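Local coordinates for protein chitinase (Paenibacillus sp. FPU-7, PDB 5GZT) that probably cleaves the beta-1,4 linkages between N-acetylglucosamine units at random internal positions in chitin and chitodextrins, at residues 132-146 against 150-164. Sequence-based numbering, arbitrary orientation.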
ATOM      1  N   VAL B 132     -30.911 -37.740  21.923  1.00 26.22           N
ATOM      2  CA  VAL B 132     -29.903 -38.466  21.119  1.00 27.16           C
ATOM      3  C   VAL B 132     -29.171 -37.363  20.327  1.00 23.45           C
ATOM      4  O   VAL B 132     -29.799 -36.627  19.582  1.00 24.53           O
ATOM      5  CB  VAL B 132     -30.549 -39.426  20.146  1.00 26.36           C
ATOM      6  CG1 VAL B 132     -29.466 -40.019  19.196  1.00 29.20           C
ATOM      7  CG2 VAL B 132     -31.207 -40.576  20.865  1.00 26.10           C
ATOM      8  N   GLY B 133     -27.862 -37.215  20.531  1.00 22.25           N
ATOM      9  CA  GLY B 133     -27.152 -36.152  19.764  1.00 22.66           C
ATOM     10  C   GLY B 133     -26.996 -36.526  18.282  1.00 25.75           C
ATOM     11  O   GLY B 133     -27.295 -35.717  17.415  1.00 28.82           O
ATOM     12  N   THR B 134     -26.558 -37.780  17.972  1.00 23.64           N
ATOM     13  CA  THR B 134     -26.485 -38.238  16.532  1.00 24.62           C
ATOM     14  C   THR B 134     -27.012 -39.644  16.392  1.00 21.93           C
ATOM     15  O   THR B 134     -26.559 -40.497  17.169  1.00 20.57           O
ATOM     16  CB  THR B 134     -25.053 -38.156  16.017  1.00 27.41           C
ATOM     17  OG1 THR B 134     -24.648 -36.817  16.138  1.00 31.08           O
ATOM     18  CG2 THR B 134     -24.898 -38.552  14.455  1.00 27.38           C
ATOM     19  N   ALA B 135     -28.031 -39.850  15.529  1.00 21.81           N
ATOM     20  CA  ALA B 135     -28.567 -41.167  15.264  1.00 24.06           C
ATOM     21  C   ALA B 135     -27.863 -41.622  13.943  1.00 23.39           C
ATOM     22  O   ALA B 135     -27.998 -40.955  12.922  1.00 21.59           O
ATOM     23  CB  ALA B 135     -30.075 -41.151  15.041  1.00 22.80           C
ATOM     24  N   VAL B 136     -27.170 -42.756  14.010  1.00 24.94           N
ATOM     25  CA  VAL B 136     -26.457 -43.385  12.856  1.00 21.99           C
ATOM     26  C   VAL B 136     -27.343 -44.536  12.453  1.00 19.38           C
ATOM     27  O   VAL B 136     -27.503 -45.529  13.177  1.00 18.64           O
ATOM     28  CB  VAL B 136     -25.085 -43.838  13.239  1.00 23.15           C
ATOM     29  CG1 VAL B 136     -24.378 -44.515  12.013  1.00 23.92           C
ATOM     30  CG2 VAL B 136     -24.243 -42.657  13.678  1.00 23.16           C
ATOM     31  N   VAL B 137     -28.075 -44.312  11.399  1.00 18.49           N
ATOM     32  CA  VAL B 137     -29.097 -45.258  10.949  1.00 20.62           C
ATOM     33  C   VAL B 137     -28.488 -46.024   9.721  1.00 20.93           C
ATOM     34  O   VAL B 137     -28.496 -45.566   8.584  1.00 20.32           O
ATOM     35  CB  VAL B 137     -30.336 -44.541  10.515  1.00 21.69           C
ATOM     36  CG1 VAL B 137     -31.445 -45.534  10.280  1.00 22.36           C
ATOM     37  CG2 VAL B 137     -30.732 -43.469  11.556  1.00 27.16           C
ATOM     38  N   ASN B 138     -27.902 -47.169  10.018  1.00 19.68           N
ATOM     39  CA  ASN B 138     -27.405 -48.064   8.961  1.00 19.89           C
ATOM     40  C   ASN B 138     -28.537 -48.747   8.320  1.00 19.51           C
ATOM     41  O   ASN B 138     -29.696 -48.573   8.714  1.00 20.73           O
ATOM     42  CB  ASN B 138     -26.393 -49.041   9.560  1.00 19.17           C
ATOM     43  CG  ASN B 138     -25.154 -48.363  10.077  1.00 17.91           C
ATOM     44  OD1 ASN B 138     -24.623 -47.335   9.570  1.00 19.66           O
ATOM     45  ND2 ASN B 138     -24.609 -48.993  11.093  1.00 18.57           N
ATOM     46  N   LEU B 139     -28.272 -49.523   7.250  1.00 20.68           N
ATOM     47  CA  LEU B 139     -29.341 -50.102   6.475  1.00 19.64           C
ATOM     48  C   LEU B 139     -30.303 -50.869   7.306  1.00 19.38           C
ATOM     49  O   LEU B 139     -31.510 -50.828   7.056  1.00 17.69           O
ATOM     50  CB  LEU B 139     -28.749 -51.031   5.421  1.00 24.04           C
ATOM     51  CG  LEU B 139     -29.678 -51.773   4.495  1.00 26.62           C
ATOM     52  CD1 LEU B 139     -30.445 -50.754   3.679  1.00 28.42           C
ATOM     53  CD2 LEU B 139     -28.763 -52.664   3.611  1.00 29.11           C
ATOM     54  N   GLY B 140     -29.800 -51.633   8.245  1.00 19.79           N
ATOM     55  CA  GLY B 140     -30.705 -52.472   9.067  1.00 23.41           C
ATOM     56  C   GLY B 140     -31.634 -51.655   9.971  1.00 24.45           C
ATOM     57  O   GLY B 140     -32.707 -52.133  10.341  1.00 24.39           O
ATOM     58  N   GLY B 141     -31.272 -50.390  10.224  1.00 25.18           N
ATOM     59  CA  GLY B 141     -32.103 -49.476  11.016  1.00 21.54           C
ATOM     60  C   GLY B 141     -33.199 -48.763  10.294  1.00 25.30           C
ATOM     61  O   GLY B 141     -33.964 -47.900  10.899  1.00 21.96           O
ATOM     62  N   LYS B 142     -33.327 -49.109   9.010  1.00 24.28           N
ATOM     63  CA  LYS B 142     -34.305 -48.498   8.158  1.00 26.42           C
ATOM     64  C   LYS B 142     -35.694 -48.523   8.808  1.00 24.88           C
ATOM     65  O   LYS B 142     -36.153 -49.571   9.248  1.00 21.67           O
ATOM     66  CB  LYS B 142     -34.409 -49.292   6.862  1.00 29.62           C
ATOM     67  CG  LYS B 142     -35.070 -48.533   5.734  1.00 34.18           C
ATOM     68  CD  LYS B 142     -35.143 -49.435   4.492  1.00 35.66           C
ATOM     69  CE  LYS B 142     -35.825 -48.657   3.388  1.00 44.24           C
ATOM     70  NZ  LYS B 142     -36.593 -49.584   2.527  1.00 51.42           N
ATOM     71  N   GLY B 143     -36.400 -47.407   8.772  1.00 26.12           N
ATOM     72  CA  GLY B 143     -37.772 -47.363   9.285  1.00 23.35           C
ATOM     73  C   GLY B 143     -37.825 -47.230  10.811  1.00 23.85           C
ATOM     74  O   GLY B 143     -38.881 -47.371  11.388  1.00 23.25           O
ATOM     75  N   SER B 144     -36.702 -47.011  11.470  1.00 21.42           N
ATOM     76  CA  SER B 144     -36.720 -46.761  12.915  1.00 22.85           C
ATOM     77  C   SER B 144     -37.562 -45.491  13.239  1.00 24.44           C
ATOM     78  O   SER B 144     -37.747 -44.627  12.381  1.00 23.94           O
ATOM     79  CB  SER B 144     -35.315 -46.628  13.474  1.00 22.54           C
ATOM     80  OG  SER B 144     -34.677 -47.919  13.528  1.00 22.56           O
ATOM     81  N   SER B 145     -38.100 -45.446  14.453  1.00 26.45           N
ATOM     82  CA  SER B 145     -38.935 -44.317  14.934  1.00 27.28           C
ATOM     83  C   SER B 145     -38.418 -43.733  16.240  1.00 27.31           C
ATOM     84  O   SER B 145     -37.910 -44.445  17.151  1.00 23.90           O
ATOM     85  CB  SER B 145     -40.389 -44.734  15.108  1.00 25.70           C
ATOM     86  OG  SER B 145     -40.479 -45.855  15.956  1.00 28.49           O
ATOM     87  N   PHE B 146     -38.511 -42.415  16.314  1.00 27.36           N
ATOM     88  CA  PHE B 146     -38.136 -41.652  17.503  1.00 28.61           C
ATOM     89  C   PHE B 146     -39.342 -40.831  17.975  1.00 32.21           C
ATOM     90  O   PHE B 146     -39.933 -40.131  17.184  1.00 23.75           O
ATOM     91  CB  PHE B 146     -37.085 -40.698  17.157  1.00 26.31           C
ATOM     92  CG  PHE B 146     -35.807 -41.326  16.818  1.00 27.86           C
ATOM     93  CD1 PHE B 146     -35.552 -41.735  15.495  1.00 28.01           C
ATOM     94  CD2 PHE B 146     -34.805 -41.449  17.781  1.00 26.85           C
ATOM     95  CE1 PHE B 146     -34.309 -42.280  15.171  1.00 29.64           C
ATOM     96  CE2 PHE B 146     -33.594 -42.005  17.433  1.00 27.57           C
ATOM     97  CZ  PHE B 146     -33.347 -42.379  16.134  1.00 24.87           C
ATOM     98  N   PRO B 150     -33.861 -37.068  17.065  1.00 29.00           N
ATOM     99  CA  PRO B 150     -32.431 -36.931  17.373  1.00 27.85           C
ATOM    100  C   PRO B 150     -31.914 -35.580  16.918  1.00 25.21           C
ATOM    101  O   PRO B 150     -32.494 -35.040  16.014  1.00 24.72           O
ATOM    102  CB  PRO B 150     -31.734 -38.018  16.519  1.00 27.16           C
ATOM    103  CG  PRO B 150     -32.750 -38.463  15.552  1.00 30.41           C
ATOM    104  CD  PRO B 150     -34.123 -38.088  16.031  1.00 31.21           C
ATOM    105  N   GLY B 151     -30.822 -35.101  17.501  1.00 25.15           N
ATOM    106  CA  GLY B 151     -30.261 -33.774  17.116  1.00 31.35           C
ATOM    107  C   GLY B 151     -29.738 -33.745  15.704  1.00 32.35           C
ATOM    108  O   GLY B 151     -30.000 -32.808  14.971  1.00 33.30           O
ATOM    109  N   LYS B 152     -28.933 -34.753  15.338  1.00 34.65           N
ATOM    110  CA  LYS B 152     -28.560 -35.013  13.909  1.00 34.59           C
ATOM    111  C   LYS B 152     -28.735 -36.498  13.568  1.00 32.71           C
ATOM    112  O   LYS B 152     -28.617 -37.360  14.462  1.00 28.88           O
ATOM    113  CB  LYS B 152     -27.127 -34.653  13.611  1.00 42.35           C
ATOM    114  CG  LYS B 152     -26.739 -33.214  13.925  1.00 52.12           C
ATOM    115  CD  LYS B 152     -25.237 -33.023  13.759  1.00 56.37           C
ATOM    116  CE  LYS B 152     -24.411 -33.684  14.862  1.00 66.88           C
ATOM    117  NZ  LYS B 152     -23.544 -34.820  14.372  1.00 72.37           N
ATOM    118  N   THR B 153     -29.037 -36.785  12.308  1.00 33.32           N
ATOM    119  CA  THR B 153     -29.149 -38.183  11.816  1.00 39.21           C
ATOM    120  C   THR B 153     -28.140 -38.359  10.676  1.00 45.30           C
ATOM    121  O   THR B 153     -28.027 -37.484   9.789  1.00 44.43           O
ATOM    122  CB  THR B 153     -30.515 -38.533  11.248  1.00 41.13           C
ATOM    123  OG1 THR B 153     -30.677 -37.811  10.026  1.00 56.27           O
ATOM    124  CG2 THR B 153     -31.594 -38.203  12.172  1.00 34.50           C
ATOM    125  N   GLU B 154     -27.388 -39.455  10.743  1.00 36.35           N
ATOM    126  CA  GLU B 154     -26.464 -39.846   9.688  1.00 34.60           C
ATOM    127  C   GLU B 154     -26.803 -41.303   9.226  1.00 31.86           C
ATOM    128  O   GLU B 154     -27.732 -41.935   9.732  1.00 26.68           O
ATOM    129  CB  GLU B 154     -25.053 -39.824  10.220  1.00 35.37           C
ATOM    130  CG  GLU B 154     -24.516 -38.432  10.451  1.00 43.09           C
ATOM    131  CD  GLU B 154     -23.188 -38.427  11.190  1.00 41.40           C
ATOM    132  OE1 GLU B 154     -22.724 -39.489  11.666  1.00 38.61           O
ATOM    133  OE2 GLU B 154     -22.601 -37.339  11.276  1.00 56.79           O
ATOM    134  N   GLY B 155     -26.041 -41.791   8.250  1.00 28.35           N
ATOM    135  CA  GLY B 155     -26.065 -43.202   7.828  1.00 26.15           C
ATOM    136  C   GLY B 155     -26.919 -43.366   6.646  1.00 25.39           C
ATOM    137  O   GLY B 155     -27.699 -42.482   6.325  1.00 22.92           O
ATOM    138  N   ILE B 156     -26.794 -44.513   5.968  1.00 25.11           N
ATOM    139  CA  ILE B 156     -27.443 -44.716   4.678  1.00 22.94           C
ATOM    140  C   ILE B 156     -28.950 -44.691   4.703  1.00 21.73           C
ATOM    141  O   ILE B 156     -29.607 -44.367   3.687  1.00 23.74           O
ATOM    142  CB  ILE B 156     -26.927 -46.069   4.047  1.00 25.29           C
ATOM    143  CG1 ILE B 156     -27.114 -46.080   2.547  1.00 30.79           C
ATOM    144  CG2 ILE B 156     -27.615 -47.292   4.657  1.00 22.67           C
ATOM    145  CD1 ILE B 156     -26.514 -47.342   1.911  1.00 33.80           C
ATOM    146  N   ALA B 157     -29.574 -45.071   5.816  1.00 22.29           N
ATOM    147  CA  ALA B 157     -31.035 -45.123   5.859  1.00 19.99           C
ATOM    148  C   ALA B 157     -31.672 -43.912   6.678  1.00 24.65           C
ATOM    149  O   ALA B 157     -32.844 -43.999   7.142  1.00 26.09           O
ATOM    150  CB  ALA B 157     -31.485 -46.462   6.421  1.00 20.71           C
ATOM    151  N   LYS B 158     -30.897 -42.850   6.834  1.00 26.51           N
ATOM    152  CA  LYS B 158     -31.277 -41.571   7.498  1.00 30.95           C
ATOM    153  C   LYS B 158     -32.672 -41.160   7.238  1.00 32.40           C
ATOM    154  O   LYS B 158     -33.380 -40.798   8.181  1.00 31.01           O
ATOM    155  CB  LYS B 158     -30.549 -40.399   6.866  1.00 35.93           C
ATOM    156  CG  LYS B 158     -29.211 -40.135   7.353  1.00 45.37           C
ATOM    157  CD  LYS B 158     -28.698 -38.776   6.901  1.00 45.14           C
ATOM    158  CE  LYS B 158     -29.020 -38.431   5.479  1.00 48.94           C
ATOM    159  NZ  LYS B 158     -28.140 -37.296   5.166  1.00 57.49           N
ATOM    160  N   ASP B 159     -33.011 -41.123   5.936  1.00 29.14           N
ATOM    161  CA  ASP B 159     -34.238 -40.511   5.443  1.00 32.91           C
ATOM    162  C   ASP B 159     -35.467 -41.355   5.627  1.00 32.63           C
ATOM    163  O   ASP B 159     -36.622 -40.876   5.401  1.00 30.43           O
ATOM    164  CB  ASP B 159     -34.149 -40.173   3.942  1.00 34.48           C
ATOM    165  CG  ASP B 159     -33.151 -39.132   3.624  1.00 37.86           C
ATOM    166  OD1 ASP B 159     -32.923 -38.199   4.412  1.00 46.38           O
ATOM    167  OD2 ASP B 159     -32.591 -39.229   2.519  1.00 47.35           O
ATOM    168  N   SER B 160     -35.246 -42.598   6.035  1.00 27.74           N
ATOM    169  CA  SER B 160     -36.345 -43.494   6.369  1.00 25.36           C
ATOM    170  C   SER B 160     -36.924 -43.400   7.788  1.00 21.69           C
ATOM    171  O   SER B 160     -37.923 -44.090   8.101  1.00 22.73           O
ATOM    172  CB  SER B 160     -35.869 -44.954   6.181  1.00 23.92           C
ATOM    173  OG  SER B 160     -35.035 -45.397   7.290  1.00 21.31           O
ATOM    174  N   VAL B 161     -36.289 -42.697   8.679  1.00 23.85           N
ATOM    175  CA  VAL B 161     -36.737 -42.755  10.078  1.00 27.96           C
ATOM    176  C   VAL B 161     -37.915 -41.779  10.245  1.00 28.37           C
ATOM    177  O   VAL B 161     -38.034 -40.793   9.524  1.00 28.59           O
ATOM    178  CB  VAL B 161     -35.627 -42.457  11.113  1.00 30.10           C
ATOM    179  CG1 VAL B 161     -34.424 -43.355  10.881  1.00 31.96           C
ATOM    180  CG2 VAL B 161     -35.194 -41.018  11.088  1.00 32.91           C
ATOM    181  N   THR B 162     -38.808 -42.119  11.151  1.00 27.98           N
ATOM    182  CA  THR B 162     -39.905 -41.215  11.528  1.00 26.04           C
ATOM    183  C   THR B 162     -39.649 -40.578  12.901  1.00 28.06           C
ATOM    184  O   THR B 162     -38.988 -41.153  13.771  1.00 25.90           O
ATOM    185  CB  THR B 162     -41.227 -41.910  11.527  1.00 24.25           C
ATOM    186  OG1 THR B 162     -41.108 -43.119  12.278  1.00 28.09           O
ATOM    187  CG2 THR B 162     -41.691 -42.145  10.079  1.00 27.67           C
ATOM    188  N   THR B 163     -40.167 -39.368  13.060  1.00 30.46           N
ATOM    189  CA  THR B 163     -40.008 -38.609  14.283  1.00 34.18           C
ATOM    190  C   THR B 163     -41.305 -37.901  14.771  1.00 40.35           C
ATOM    191  O   THR B 163     -42.269 -37.713  14.010  1.00 33.05           O
ATOM    192  CB  THR B 163     -38.983 -37.496  14.045  1.00 33.22           C
ATOM    193  OG1 THR B 163     -39.518 -36.632  13.072  1.00 34.36           O
ATOM    194  CG2 THR B 163     -37.608 -38.009  13.562  1.00 31.64           C
ATOM    195  N   GLY B 164     -41.271 -37.442  16.032  1.00 56.04           N
ATOM    196  CA  GLY B 164     -42.295 -36.506  16.581  1.00 57.60           C
ATOM    197  C   GLY B 164     -43.538 -37.333  16.779  1.00 70.94           C
ATOM    198  O   GLY B 164     -43.475 -38.565  16.612  1.00 73.60           O
TER
HETATM  199  O   HOH W   1     -41.177 -45.633  11.253  1.00 34.17           O
HETATM  200  O   HOH W   2     -42.190 -41.393  16.347  1.00 50.77           O
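Ser-160 OG is held at two points, one of them across the contact. It accepts from Gly-143 N at 2.8 Å, with an N-H...O angle of 163°, and donates to Ala-157 O in that carbonyl's plane. Its first torsion (chi1 78°) sets OG between the backbone N and the carbonyl carbon. This ties the corner at 142-143 to the corner at 157-160. Lys-142 CG lies against the same oxygen, while the lysine's amino end leads away.

Strands 134-137 and 152-154 run parallel, their axes 20° apart. Glu-154 is bonded twice through its backbone: its N donates to Ala-135 O, and its O accepts from Val-137 N at 2.9 Å. On the outer face, the bent chain of Lys-152 brings NZ to Thr-134 OG1 at 2.9 Å. Thr-134 CG2, on the other branch, meets the carboxylate end of Glu-154.

Inside the coil, Pro-150 CD sits over one face of the Phe-146 ring, 3.8 Å from its centroid. The proline's CG also touches Ala-135 CB at 3.8 Å. Thr-162 O lies in the ring plane at its edge. An alanine in place of Phe-146 would probably take the ring face away from Pro-150 CD and open a gap between Pro-150 and Val-161. Nearby, Val-137 CG1 meets Val-161 CG1 at 3.7 Å.

The second parallel pairing is short: Thr-162 N donates to Ser-144 O, and Phe-146 N donates to Thr-162 O. A water links Gly-143 O with Thr-162 OG1. Ser-144 OG bonds to Thr-124 N of the preceding coil, and Phe-146 also touches Leu-118 and Ile-126. Successive stacked coils, with parallel strands on each face and apolar side chains packed inside, are characteristic of a right-handed parallel beta-helix.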